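Local coordinates for protein thiosulfate sulfurtransferase YnjE (Escherichia coli, PDB 2WLR) that transfers sulfur from thiosulfate to cyanide, giving thiocyanate and sulfite, as a periplasmic monomer built from rhodanese repeats, at residues R94-K97 / H102-I105; Q129-L134 / Q239-A244; E189-M194 / A220-Y225; A193-H198 / A226-V231. All coordinates share one frame; numbering follows the deposited sequence.

Interaction 1 (R94-K97 / H102-I105)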
loop_
_atom_site.group_PDB
_atom_site.type_symbol
_atom_site.label_atom_id
_atom_site.label_comp_id
_atom_site.label_asym_id
_atom_site.label_seq_id
_atom_site.Cartn_x
_atom_site.Cartn_y
_atom_site.Cartn_z
ATOM N N ARG A 94 22.833 0.273 -15.022
ATOM C CA ARG A 94 21.620 0.775 -15.645
ATOM C C ARG A 94 21.575 2.304 -15.663
ATOM O O ARG A 94 21.148 2.911 -16.657
ATOM C CB ARG A 94 20.341 0.201 -15.009
ATOM C CG ARG A 94 20.012 -1.243 -15.423
ATOM C CD ARG A 94 19.603 -1.396 -16.885
ATOM N NE ARG A 94 18.381 -0.696 -17.208
ATOM C CZ ARG A 94 17.145 -1.139 -17.016
ATOM N NH1 ARG A 94 16.906 -2.308 -16.444
ATOM N NH2 ARG A 94 16.131 -0.377 -17.399
ATOM N N LEU A 95 22.014 2.939 -14.574
ATOM C CA LEU A 95 21.958 4.400 -14.546
ATOM C C LEU A 95 22.969 5.012 -15.506
ATOM O O LEU A 95 22.708 6.066 -16.087
ATOM C CB LEU A 95 22.153 4.928 -13.118
ATOM C CG LEU A 95 21.003 4.618 -12.173
ATOM C CD1 LEU A 95 21.411 5.123 -10.811
ATOM C CD2 LEU A 95 19.688 5.221 -12.564
ATOM N N GLN A 96 24.136 4.399 -15.634
ATOM C CA GLN A 96 25.129 4.850 -16.629
ATOM C C GLN A 96 24.553 4.783 -18.040
ATOM O O GLN A 96 24.646 5.745 -18.794
ATOM C CB GLN A 96 26.403 4.003 -16.561
ATOM C CG GLN A 96 27.255 4.252 -15.325
ATOM C CD GLN A 96 28.411 3.274 -15.193
ATOM O OE1 GLN A 96 28.405 2.186 -15.776
ATOM N NE2 GLN A 96 29.394 3.643 -14.398
ATOM N N LYS A 97 23.920 3.670 -18.367
ATOM C CA LYS A 97 23.322 3.491 -19.695
ATOM C C LYS A 97 22.141 4.443 -19.901
ATOM O O LYS A 97 21.827 4.804 -21.042
ATOM C CB LYS A 97 22.933 2.035 -19.908
ATOM C CG LYS A 97 24.130 1.120 -20.077
ATOM C CD LYS A 97 23.748 -0.338 -19.868
ATOM C CE LYS A 97 24.943 -1.286 -19.865
ATOM N NZ LYS A 97 24.513 -2.712 -19.628
ATOM N N HIS A 102 27.398 11.227 -13.031
ATOM C CA HIS A 102 28.129 11.386 -11.781
ATOM C C HIS A 102 27.563 10.426 -10.736
ATOM O O HIS A 102 26.722 10.839 -9.945
ATOM C CB HIS A 102 27.990 12.830 -11.298
ATOM C CG HIS A 102 28.925 13.185 -10.189
ATOM N ND1 HIS A 102 29.396 12.255 -9.285
ATOM C CD2 HIS A 102 29.443 14.377 -9.810
ATOM C CE1 HIS A 102 30.191 12.853 -8.415
ATOM N NE2 HIS A 102 30.237 14.139 -8.709
ATOM N N ILE A 103 28.017 9.177 -10.773
ATOM C CA ILE A 103 27.488 8.088 -9.937
ATOM C C ILE A 103 28.575 7.599 -9.010
ATOM O O ILE A 103 29.598 7.079 -9.450
ATOM C CB ILE A 103 26.989 6.910 -10.787
ATOM C CG1 ILE A 103 25.939 7.375 -11.795
ATOM C CG2 ILE A 103 26.379 5.778 -9.897
ATOM C CD1 ILE A 103 25.541 6.311 -12.777
ATOM N N SER A 104 28.356 7.794 -7.710
ATOM C CA SER A 104 29.306 7.423 -6.653
ATOM C C SER A 104 28.666 6.434 -5.678
ATOM O O SER A 104 27.473 6.137 -5.791
ATOM C CB SER A 104 29.670 8.663 -5.847
ATOM O OG SER A 104 30.280 9.653 -6.652
ATOM N N ILE A 105 29.461 5.939 -4.744
ATOM C CA ILE A 105 28.943 5.229 -3.574
ATOM C C ILE A 105 28.761 6.230 -2.427
ATOM O O ILE A 105 29.529 7.203 -2.299
ATOM C CB ILE A 105 29.891 4.103 -3.163
ATOM C CG1 ILE A 105 29.230 3.162 -2.181
ATOM C CG2 ILE A 105 31.166 4.657 -2.541
ATOM C CD1 ILE A 105 29.873 1.813 -2.165
#

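Interaction 2 (Q129-L134 / Q239-A244)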
loop_
_atom_site.group_PDB
_atom_site.type_symbol
_atom_site.label_atom_id
_atom_site.label_comp_id
_atom_site.label_asym_id
_atom_site.label_seq_id
_atom_site.Cartn_x
_atom_site.Cartn_y
_atom_site.Cartn_z
ATOM N N GLN A 129 9.944 -12.912 3.909
ATOM C CA GLN A 129 10.852 -13.506 4.880
ATOM C C GLN A 129 10.409 -13.273 6.315
ATOM O O GLN A 129 10.537 -14.149 7.178
ATOM C CB GLN A 129 12.287 -13.030 4.675
ATOM C CG GLN A 129 13.283 -13.902 5.445
ATOM C CD GLN A 129 13.327 -15.343 4.941
ATOM O OE1 GLN A 129 13.392 -15.582 3.726
ATOM N NE2 GLN A 129 13.246 -16.300 5.859
ATOM N N TRP A 130 9.858 -12.102 6.589
ATOM C CA TRP A 130 9.431 -11.760 7.945
ATOM C C TRP A 130 8.349 -12.731 8.368
ATOM O O TRP A 130 8.376 -13.285 9.459
ATOM C CB TRP A 130 8.895 -10.322 7.999
ATOM C CG TRP A 130 8.368 -9.886 9.341
ATOM C CD1 TRP A 130 9.094 -9.312 10.352
ATOM C CD2 TRP A 130 7.017 -9.977 9.824
ATOM N NE1 TRP A 130 8.288 -9.036 11.417
ATOM C CE2 TRP A 130 7.005 -9.436 11.130
ATOM C CE3 TRP A 130 5.818 -10.479 9.297
ATOM C CZ2 TRP A 130 5.848 -9.390 11.898
ATOM C CZ3 TRP A 130 4.680 -10.413 10.061
ATOM C CH2 TRP A 130 4.704 -9.868 11.351
ATOM N N LEU A 131 7.383 -12.944 7.484
ATOM C CA LEU A 131 6.257 -13.792 7.801
ATOM C C LEU A 131 6.715 -15.230 7.934
ATOM O O LEU A 131 6.243 -15.950 8.793
ATOM C CB LEU A 131 5.216 -13.653 6.707
ATOM C CG LEU A 131 3.893 -14.361 6.903
ATOM C CD1 LEU A 131 3.298 -14.011 8.263
ATOM C CD2 LEU A 131 2.980 -13.952 5.752
ATOM N N HIS A 132 7.618 -15.661 7.068
ATOM C CA HIS A 132 8.141 -17.012 7.191
ATOM C C HIS A 132 8.847 -17.172 8.547
ATOM O O HIS A 132 8.588 -18.140 9.276
ATOM C CB HIS A 132 9.051 -17.329 6.024
ATOM C CG HIS A 132 9.656 -18.684 6.104
ATOM N ND1 HIS A 132 8.913 -19.841 6.024
ATOM C CD2 HIS A 132 10.940 -19.065 6.277
ATOM C CE1 HIS A 132 9.720 -20.882 6.136
ATOM N NE2 HIS A 132 10.952 -20.440 6.306
ATOM N N ASP A 133 9.719 -16.244 8.888
ATOM C CA ASP A 133 10.421 -16.312 10.181
ATOM C C ASP A 133 9.437 -16.336 11.346
ATOM O O ASP A 133 9.623 -17.124 12.290
ATOM C CB ASP A 133 11.409 -15.144 10.362
ATOM C CG ASP A 133 12.602 -15.209 9.421
ATOM O OD1 ASP A 133 12.885 -16.275 8.859
ATOM O OD2 ASP A 133 13.251 -14.156 9.231
ATOM N N LEU A 134 8.401 -15.502 11.312
ATOM C CA LEU A 134 7.365 -15.514 12.348
ATOM C C LEU A 134 6.761 -16.903 12.476
ATOM O O LEU A 134 6.674 -17.454 13.565
ATOM C CB LEU A 134 6.269 -14.512 12.021
ATOM C CG LEU A 134 5.096 -14.430 12.998
ATOM C CD1 LEU A 134 5.536 -13.813 14.284
ATOM C CD2 LEU A 134 3.923 -13.678 12.373
ATOM N N GLN A 239 2.162 -12.717 -4.799
ATOM C CA GLN A 239 3.222 -12.890 -5.792
ATOM C C GLN A 239 4.597 -12.738 -5.155
ATOM O O GLN A 239 5.559 -13.373 -5.594
ATOM C CB GLN A 239 3.051 -11.932 -6.959
ATOM C CG GLN A 239 3.883 -12.333 -8.195
ATOM C CD GLN A 239 3.615 -13.752 -8.643
ATOM O OE1 GLN A 239 2.464 -14.197 -8.692
ATOM N NE2 GLN A 239 4.680 -14.478 -8.976
ATOM N N THR A 240 4.724 -11.888 -4.142
ATOM C CA THR A 240 6.013 -11.730 -3.471
ATOM C C THR A 240 6.439 -13.010 -2.721
ATOM O O THR A 240 7.631 -13.313 -2.642
ATOM C CB THR A 240 6.062 -10.517 -2.493
ATOM O OG1 THR A 240 5.217 -10.719 -1.348
ATOM C CG2 THR A 240 5.751 -9.180 -3.215
ATOM N N TRP A 241 5.492 -13.710 -2.119
ATOM C CA TRP A 241 5.760 -15.012 -1.505
ATOM C C TRP A 241 6.190 -16.037 -2.539
ATOM O O TRP A 241 7.175 -16.752 -2.338
ATOM C CB TRP A 241 4.525 -15.514 -0.757
ATOM C CG TRP A 241 4.806 -16.751 0.065
ATOM C CD1 TRP A 241 4.726 -18.041 -0.335
ATOM C CD2 TRP A 241 5.173 -16.779 1.442
ATOM N NE1 TRP A 241 5.040 -18.871 0.680
ATOM C CE2 TRP A 241 5.299 -18.134 1.811
ATOM C CE3 TRP A 241 5.392 -15.800 2.416
ATOM C CZ2 TRP A 241 5.683 -18.520 3.080
ATOM C CZ3 TRP A 241 5.752 -16.181 3.654
ATOM C CH2 TRP A 241 5.882 -17.539 4.002
ATOM N N SER A 242 5.455 -16.084 -3.636
ATOM C CA SER A 242 5.735 -17.009 -4.738
ATOM C C SER A 242 7.142 -16.763 -5.290
ATOM O O SER A 242 7.959 -17.701 -5.421
ATOM C CB SER A 242 4.681 -16.842 -5.835
ATOM O OG SER A 242 4.867 -17.785 -6.893
ATOM N N ASP A 243 7.441 -15.499 -5.572
ATOM C CA ASP A 243 8.743 -15.123 -6.110
ATOM C C ASP A 243 9.902 -15.340 -5.125
ATOM O O ASP A 243 11.044 -15.528 -5.551
ATOM C CB ASP A 243 8.703 -13.683 -6.610
ATOM C CG ASP A 243 7.836 -13.522 -7.873
ATOM O OD1 ASP A 243 7.268 -14.517 -8.352
ATOM O OD2 ASP A 243 7.729 -12.397 -8.388
ATOM N N ALA A 244 9.628 -15.343 -3.824
ATOM C CA ALA A 244 10.655 -15.625 -2.813
ATOM C C ALA A 244 11.021 -17.099 -2.717
ATOM O O ALA A 244 11.998 -17.435 -2.059
ATOM C CB ALA A 244 10.222 -15.085 -1.430
#

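Interaction 3 (E189-M194 / A220-Y225)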
loop_
_atom_site.group_PDB
_atom_site.type_symbol
_atom_site.label_atom_id
_atom_site.label_comp_id
_atom_site.label_asym_id
_atom_site.label_seq_id
_atom_site.Cartn_x
_atom_site.Cartn_y
_atom_site.Cartn_z
ATOM N N GLU A 189 -23.220 -6.663 13.387
ATOM C CA GLU A 189 -23.517 -8.008 13.893
ATOM C C GLU A 189 -22.958 -9.112 13.002
ATOM O O GLU A 189 -22.514 -10.177 13.469
ATOM C CB GLU A 189 -25.044 -8.290 14.010
ATOM C CG GLU A 189 -26.073 -7.270 14.387
ATOM C CD GLU A 189 -26.366 -6.162 13.361
ATOM O OE1 GLU A 189 -27.374 -6.181 12.577
ATOM O OE2 GLU A 189 -25.625 -5.197 13.455
ATOM N N GLN A 190 -23.080 -8.938 11.687
ATOM C CA GLN A 190 -22.485 -9.882 10.753
ATOM C C GLN A 190 -20.956 -9.834 10.808
ATOM O O GLN A 190 -20.317 -10.878 10.726
ATOM C CB GLN A 190 -22.987 -9.684 9.313
ATOM C CG GLN A 190 -24.433 -10.085 9.117
ATOM C CD GLN A 190 -24.707 -11.585 9.212
ATOM O OE1 GLN A 190 -25.873 -12.015 9.165
ATOM N NE2 GLN A 190 -23.665 -12.378 9.327
ATOM N N LEU A 191 -20.359 -8.661 10.977
ATOM C CA LEU A 191 -18.907 -8.602 11.185
ATOM C C LEU A 191 -18.478 -9.363 12.431
ATOM O O LEU A 191 -17.488 -10.079 12.428
ATOM C CB LEU A 191 -18.395 -7.154 11.262
ATOM C CG LEU A 191 -18.512 -6.346 9.960
ATOM C CD1 LEU A 191 -18.003 -4.925 10.233
ATOM C CD2 LEU A 191 -17.770 -6.965 8.812
ATOM N N LYS A 192 -19.222 -9.183 13.510
ATOM C CA LYS A 192 -18.978 -9.923 14.738
ATOM C C LYS A 192 -18.991 -11.414 14.485
ATOM O O LYS A 192 -18.125 -12.145 14.968
ATOM C CB LYS A 192 -20.040 -9.557 15.757
ATOM C CG LYS A 192 -19.907 -10.115 17.150
ATOM C CD LYS A 192 -21.127 -9.652 17.952
ATOM C CE LYS A 192 -20.950 -9.891 19.419
ATOM N NZ LYS A 192 -21.037 -11.304 19.737
ATOM N N ALA A 193 -19.932 -11.905 13.688
ATOM C CA ALA A 193 -19.981 -13.332 13.410
ATOM C C ALA A 193 -18.769 -13.768 12.596
ATOM O O ALA A 193 -18.193 -14.828 12.821
ATOM C CB ALA A 193 -21.298 -13.685 12.679
HETATM N N MSE A 194 -18.407 -12.960 11.614
HETATM C CA MSE A 194 -17.286 -13.287 10.742
HETATM C C MSE A 194 -15.981 -13.377 11.538
HETATM O O MSE A 194 -15.189 -14.299 11.373
HETATM C CB MSE A 194 -17.210 -12.211 9.635
HETATM C CG MSE A 194 -16.033 -12.356 8.625
HETATM SE SE MSE A 194 -14.360 -11.585 9.270
HETATM C CE MSE A 194 -14.797 -9.677 9.309
ATOM N N ALA A 220 -9.036 -5.779 5.444
ATOM C CA ALA A 220 -8.288 -5.160 6.507
ATOM C C ALA A 220 -8.926 -3.909 7.031
ATOM O O ALA A 220 -8.980 -3.706 8.251
ATOM C CB ALA A 220 -6.842 -4.849 6.027
ATOM N N GLN A 221 -9.333 -3.002 6.152
ATOM C CA GLN A 221 -9.875 -1.738 6.591
ATOM C C GLN A 221 -11.172 -1.969 7.379
ATOM O O GLN A 221 -11.436 -1.295 8.384
ATOM C CB GLN A 221 -10.084 -0.797 5.402
ATOM C CG GLN A 221 -10.577 0.630 5.748
ATOM C CD GLN A 221 -12.093 0.738 5.923
ATOM O OE1 GLN A 221 -12.812 -0.159 5.574
ATOM N NE2 GLN A 221 -12.555 1.845 6.512
ATOM N N ILE A 222 -11.980 -2.940 6.930
ATOM C CA ILE A 222 -13.231 -3.254 7.625
ATOM C C ILE A 222 -12.939 -3.844 9.017
ATOM O O ILE A 222 -13.587 -3.497 9.997
ATOM C CB ILE A 222 -14.118 -4.166 6.766
ATOM C CG1 ILE A 222 -14.725 -3.341 5.629
ATOM C CG2 ILE A 222 -15.273 -4.766 7.606
ATOM C CD1 ILE A 222 -15.277 -4.159 4.489
HETATM N N MSE A 223 -11.890 -4.650 9.119
HETATM C CA MSE A 223 -11.474 -5.147 10.443
HETATM C C MSE A 223 -11.011 -4.048 11.365
HETATM O O MSE A 223 -11.295 -4.078 12.579
HETATM C CB MSE A 223 -10.382 -6.193 10.314
HETATM C CG MSE A 223 -10.893 -7.486 9.741
HETATM SE SE MSE A 223 -9.521 -8.855 9.812
HETATM C CE MSE A 223 -10.664 -10.322 9.095
ATOM N N LEU A 224 -10.300 -3.046 10.829
ATOM C CA LEU A 224 -9.833 -1.918 11.651
ATOM C C LEU A 224 -11.048 -1.125 12.161
ATOM O O LEU A 224 -11.113 -0.747 13.320
ATOM C CB LEU A 224 -8.883 -1.009 10.876
ATOM C CG LEU A 224 -7.490 -1.588 10.696
ATOM C CD1 LEU A 224 -6.771 -0.781 9.608
ATOM C CD2 LEU A 224 -6.660 -1.576 11.971
ATOM N N TYR A 225 -12.013 -0.879 11.283
ATOM C CA TYR A 225 -13.268 -0.275 11.674
ATOM C C TYR A 225 -13.912 -1.046 12.831
ATOM O O TYR A 225 -14.358 -0.441 13.825
ATOM C CB TYR A 225 -14.213 -0.233 10.457
ATOM C CG TYR A 225 -15.665 -0.119 10.781
ATOM C CD1 TYR A 225 -16.246 1.110 10.989
ATOM C CD2 TYR A 225 -16.455 -1.253 10.862
ATOM C CE1 TYR A 225 -17.613 1.220 11.303
ATOM C CE2 TYR A 225 -17.797 -1.163 11.193
ATOM C CZ TYR A 225 -18.372 0.078 11.396
ATOM O OH TYR A 225 -19.730 0.141 11.723
#

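Interaction 4 (A193-H198 / A226-V231)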
loop_
_atom_site.group_PDB
_atom_site.type_symbol
_atom_site.label_atom_id
_atom_site.label_comp_id
_atom_site.label_asym_id
_atom_site.label_seq_id
_atom_site.Cartn_x
_atom_site.Cartn_y
_atom_site.Cartn_z
ATOM N N ALA A 193 -19.932 -11.905 13.688
ATOM C CA ALA A 193 -19.981 -13.332 13.410
ATOM C C ALA A 193 -18.769 -13.768 12.596
ATOM O O ALA A 193 -18.193 -14.828 12.821
ATOM C CB ALA A 193 -21.298 -13.685 12.679
HETATM N N MSE A 194 -18.407 -12.960 11.614
HETATM C CA MSE A 194 -17.286 -13.287 10.742
HETATM C C MSE A 194 -15.981 -13.377 11.538
HETATM O O MSE A 194 -15.189 -14.299 11.373
HETATM C CB MSE A 194 -17.210 -12.211 9.635
HETATM C CG MSE A 194 -16.033 -12.356 8.625
HETATM SE SE MSE A 194 -14.360 -11.585 9.270
HETATM C CE MSE A 194 -14.797 -9.677 9.309
ATOM N N LEU A 195 -15.794 -12.412 12.434
ATOM C CA LEU A 195 -14.580 -12.328 13.246
ATOM C C LEU A 195 -14.490 -13.575 14.139
ATOM O O LEU A 195 -13.428 -14.227 14.222
ATOM C CB LEU A 195 -14.509 -11.029 14.043
ATOM C CG LEU A 195 -14.317 -9.749 13.212
ATOM C CD1 LEU A 195 -14.768 -8.528 13.953
ATOM C CD2 LEU A 195 -12.822 -9.609 12.813
ATOM N N ALA A 196 -15.606 -13.910 14.783
ATOM C CA ALA A 196 -15.646 -15.106 15.635
ATOM C C ALA A 196 -15.287 -16.361 14.874
ATOM O O ALA A 196 -14.438 -17.159 15.310
ATOM C CB ALA A 196 -17.024 -15.265 16.275
ATOM N N LYS A 197 -15.884 -16.535 13.707
ATOM C CA LYS A 197 -15.705 -17.726 12.870
ATOM C C LYS A 197 -14.256 -17.915 12.428
ATOM O O LYS A 197 -13.754 -19.020 12.368
ATOM C CB LYS A 197 -16.622 -17.593 11.649
ATOM C CG LYS A 197 -16.755 -18.716 10.648
ATOM C CD LYS A 197 -17.233 -18.152 9.237
ATOM C CE LYS A 197 -18.343 -17.047 9.278
ATOM N NZ LYS A 197 -18.255 -15.915 8.214
ATOM N N HIS A 198 -13.571 -16.817 12.136
ATOM C CA HIS A 198 -12.160 -16.867 11.766
ATOM C C HIS A 198 -11.195 -16.723 12.956
ATOM O O HIS A 198 -9.982 -16.592 12.761
ATOM C CB HIS A 198 -11.872 -15.825 10.682
ATOM C CG HIS A 198 -12.582 -16.114 9.408
ATOM N ND1 HIS A 198 -12.098 -16.998 8.468
ATOM C CD2 HIS A 198 -13.789 -15.704 8.959
ATOM C CE1 HIS A 198 -12.956 -17.082 7.467
ATOM N NE2 HIS A 198 -14.001 -16.312 7.745
ATOM N N ALA A 226 -13.993 -2.367 12.700
ATOM C CA ALA A 226 -14.654 -3.203 13.692
ATOM C C ALA A 226 -13.989 -3.101 15.056
ATOM O O ALA A 226 -14.651 -3.109 16.077
ATOM C CB ALA A 226 -14.687 -4.617 13.231
ATOM N N GLY A 227 -12.670 -3.050 15.041
ATOM C CA GLY A 227 -11.877 -2.918 16.253
ATOM C C GLY A 227 -10.726 -3.874 16.404
ATOM O O GLY A 227 -10.183 -3.962 17.498
ATOM N N VAL A 228 -10.313 -4.585 15.359
ATOM C CA VAL A 228 -9.055 -5.355 15.408
ATOM C C VAL A 228 -7.908 -4.331 15.475
ATOM O O VAL A 228 -7.784 -3.489 14.607
ATOM C CB VAL A 228 -8.876 -6.324 14.215
ATOM C CG1 VAL A 228 -7.597 -7.169 14.390
ATOM C CG2 VAL A 228 -10.081 -7.245 14.044
ATOM N N LYS A 229 -7.106 -4.366 16.538
ATOM C CA LYS A 229 -6.134 -3.322 16.789
ATOM C C LYS A 229 -4.962 -3.378 15.813
ATOM O O LYS A 229 -4.524 -2.333 15.313
ATOM C CB LYS A 229 -5.635 -3.399 18.230
ATOM C CG LYS A 229 -6.707 -3.143 19.277
ATOM C CD LYS A 229 -6.176 -3.180 20.722
ATOM C CE LYS A 229 -7.077 -2.375 21.664
ATOM N NZ LYS A 229 -7.046 -0.895 21.379
ATOM N N ASP A 230 -4.457 -4.570 15.563
ATOM C CA ASP A 230 -3.225 -4.783 14.811
ATOM C C ASP A 230 -3.554 -5.583 13.550
ATOM O O ASP A 230 -3.697 -6.791 13.593
ATOM C CB ASP A 230 -2.195 -5.460 15.720
ATOM C CG ASP A 230 -0.844 -5.681 15.046
ATOM O OD1 ASP A 230 -0.642 -5.170 13.922
ATOM O OD2 ASP A 230 0.009 -6.354 15.679
ATOM N N VAL A 231 -3.714 -4.859 12.438
ATOM C CA VAL A 231 -4.003 -5.418 11.135
ATOM C C VAL A 231 -2.876 -4.965 10.193
ATOM O O VAL A 231 -2.544 -3.768 10.115
ATOM C CB VAL A 231 -5.362 -4.977 10.568
ATOM C CG1 VAL A 231 -5.601 -5.607 9.221
ATOM C CG2 VAL A 231 -6.513 -5.339 11.520
#

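Interaction 1 (R94-K97 / H102-I105)
Ile-103 reaches the helix with one extended branch: CG1 lies anti to its own carbonyl carbon (chi1 -56°), and chi2 of 172° straightens the chain so that CD1 is carried out to meet Leu-95 and Gln-96. The methyl settles between these two consecutive helical residues, 3.7 Å from CB of Leu-95 and equally 3.7 Å from CG of Gln-96. Both helical side chains leave the backbone with CG beside their own N, and each offers a carbon close to its root, while the chain of Gln-96 runs on past the isoleucine at a slant. The two backbones stay well separated, the CA atoms of Gln-96 and Ile-103 being 7.8 Å apart. Helix 85-97 and strand 103-105 are the last two elements of a beta-alpha-beta unit that starts with strand 79-82, in the four-stranded parallel sheet of the first rhodanese repeat, where 103-105 is an outer strand of the sheet. A beta-branched isoleucine suits such a strand, and this one also touches Val-79 and Leu-81 of the neighbouring strand. Leucine suits the inward side of the helix, where Leu-95 further packs on Ile-68 of helix 61-70. Gln-96 stands nearer the solvent: its methylene CG serves the apolar contact, whereas its amide turns to the N-terminal segment, NE2 hydrogen-bonding to the carbonyl O of Ala-4.

Interaction 2 (Q129-L134 / Q239-A244)
Trp-241 brings CZ3 and CH2 of its six-membered ring to Leu-131 and His-132, joining helices 128-135 and 238-243 of the middle rhodanese-like domain, an alpha/beta fold around a five-stranded parallel sheet. Apolar contact is all that passes between the segments. CB of Leu-131 lies at the indole edge, near the ring plane, 4.0 Å from CZ3, and CD2 of the same leucine comes within 4.1 Å of that carbon; the two side chains stand at about a right angle. CB of His-132 is 3.8 Å from CH2. With CG of Trp-241 anti to the backbone N (chi1 -171°), the long indole spans a distance that a shorter side chain could not, so a tryptophan fits a place where the helices are far apart. An alanine in place of Trp-241 would remove the whole indole and is likely to open a gap beside Leu-131, leaving the carbonyl O of Pro-247 without the NE1 donor it now has. That hydrogen bond satisfies the polar atom of an otherwise buried ring, while Leu-131 continues inward to Val-150 of strand 148-154.

Polar bonds stay within each helix and follow one pattern, a glutamine amide reaching the aspartate four residues on and meeting its OD1 from above the carboxylate plane. Gln-239 NE2 donates to Asp-243 OD1 at 2.7 Å, with an N-H...O angle of 139° and the acceptor tilted from the amide plane. The bond from Gln-129 NE2 to Asp-133 OD1 is straighter, 159° over 3.0 Å, and here OD1 lies in the amide plane of Gln-129.

Interaction 3 (E189-M194 / A220-Y225)
Helices 189-194 and 220-225 cross steeply, at -107°, with their short axes 11.3 Å apart at closest approach. Leu-191 and Met-223 have the nearest CA atoms, 8.2 Å from one another, a spacing bridged by side chains alone. Leu-191 supplies a forked end: CD2 presses on CG2 of Ile-222 at 3.5 Å, while CD1 sits at the edge of the Tyr-225 ring, near its plane, 3.9 Å from CE2. The two selenomethionine chains cross at about a right angle, CE of Met-223 lying 3.9 Å from SE of Met-194. Met-223 gets there by an extended chain (chi2 -173°), whereas Met-194 is bent at both chi2 and chi3; flexible, unbranched chains of this kind fit a surface between crossing helices. Tyr-225 combines its ring contact with a polar end, its hydroxyl bonding to Asp-188 OD1, at the start of helix 188-197. Helix 213-226 packs on strand 231-234 of its own rhodanese-like sheet through Ala-220 and Met-223, and also on helix 369-380 and strand 273-274 of the next alpha/beta unit, through Leu-224 on Met-376 and Ile-222 on Met-273.

Interaction 4 (A193-H198 / A226-V231)
Leu-195 carries the helical side of this contact, dividing its two methyl groups between Ala-226 and Val-228. CB of Leu-195 is directed toward the 226-231 segment, with CG beside the residue's own backbone N (chi1 -68°), and the fork then faces two partners: CD1 is 4.0 Å from CB of Ala-226, the last residue of helix 213-226, and CD2 is 3.8 Å from CG2 of Val-228 just beyond it. The leucine and valine side chains meet at a slant. A leucine can touch both sites because its branches diverge; the small methyl of Ala-226 lets the leucine approach close to the helix backbone, and the beta-branched valine fits the extended backbone after it. Between them Gly-227 takes a positive phi of 131°, at which a side chain would collide with the preceding carbonyl O, so glycine lets the chain turn out of the helix toward strand 231-234 of the rhodanese-like domain. Phe-262 packs on both Leu-195 and Val-228. Further on, Lys-197 NZ forms a salt bridge to Glu-176 OE1, and His-198, the first residue past the helix, is held through both ring nitrogens: NE2 to that same OE1 and ND1 to Asp-170 OD2. Across the two segments themselves no hydrogen bond forms, so their hold on each other is made of buried aliphatic groups and depends on fit rather than on directional bonds.

In the fold
From the N terminus, interaction 1 comes first and closes a short turn, with four residues between its two segments, in the first repeat. Interaction 2 joins helices 128-135 and 238-243 of the middle domain across 104 residues. Interactions 3 and 4 are nested inside that long loop. Both begin on helix 188-197, share Ala-193 and Met-194, and tie it successively to helix 213-226 and to the turn after it; their centres are 5 Å apart, and Met-223 O probably accepts a hydrogen bond from Val-228 N at 3.0 Å. Interaction 1 stays apart, its centre about 49 Å from that of interaction 3.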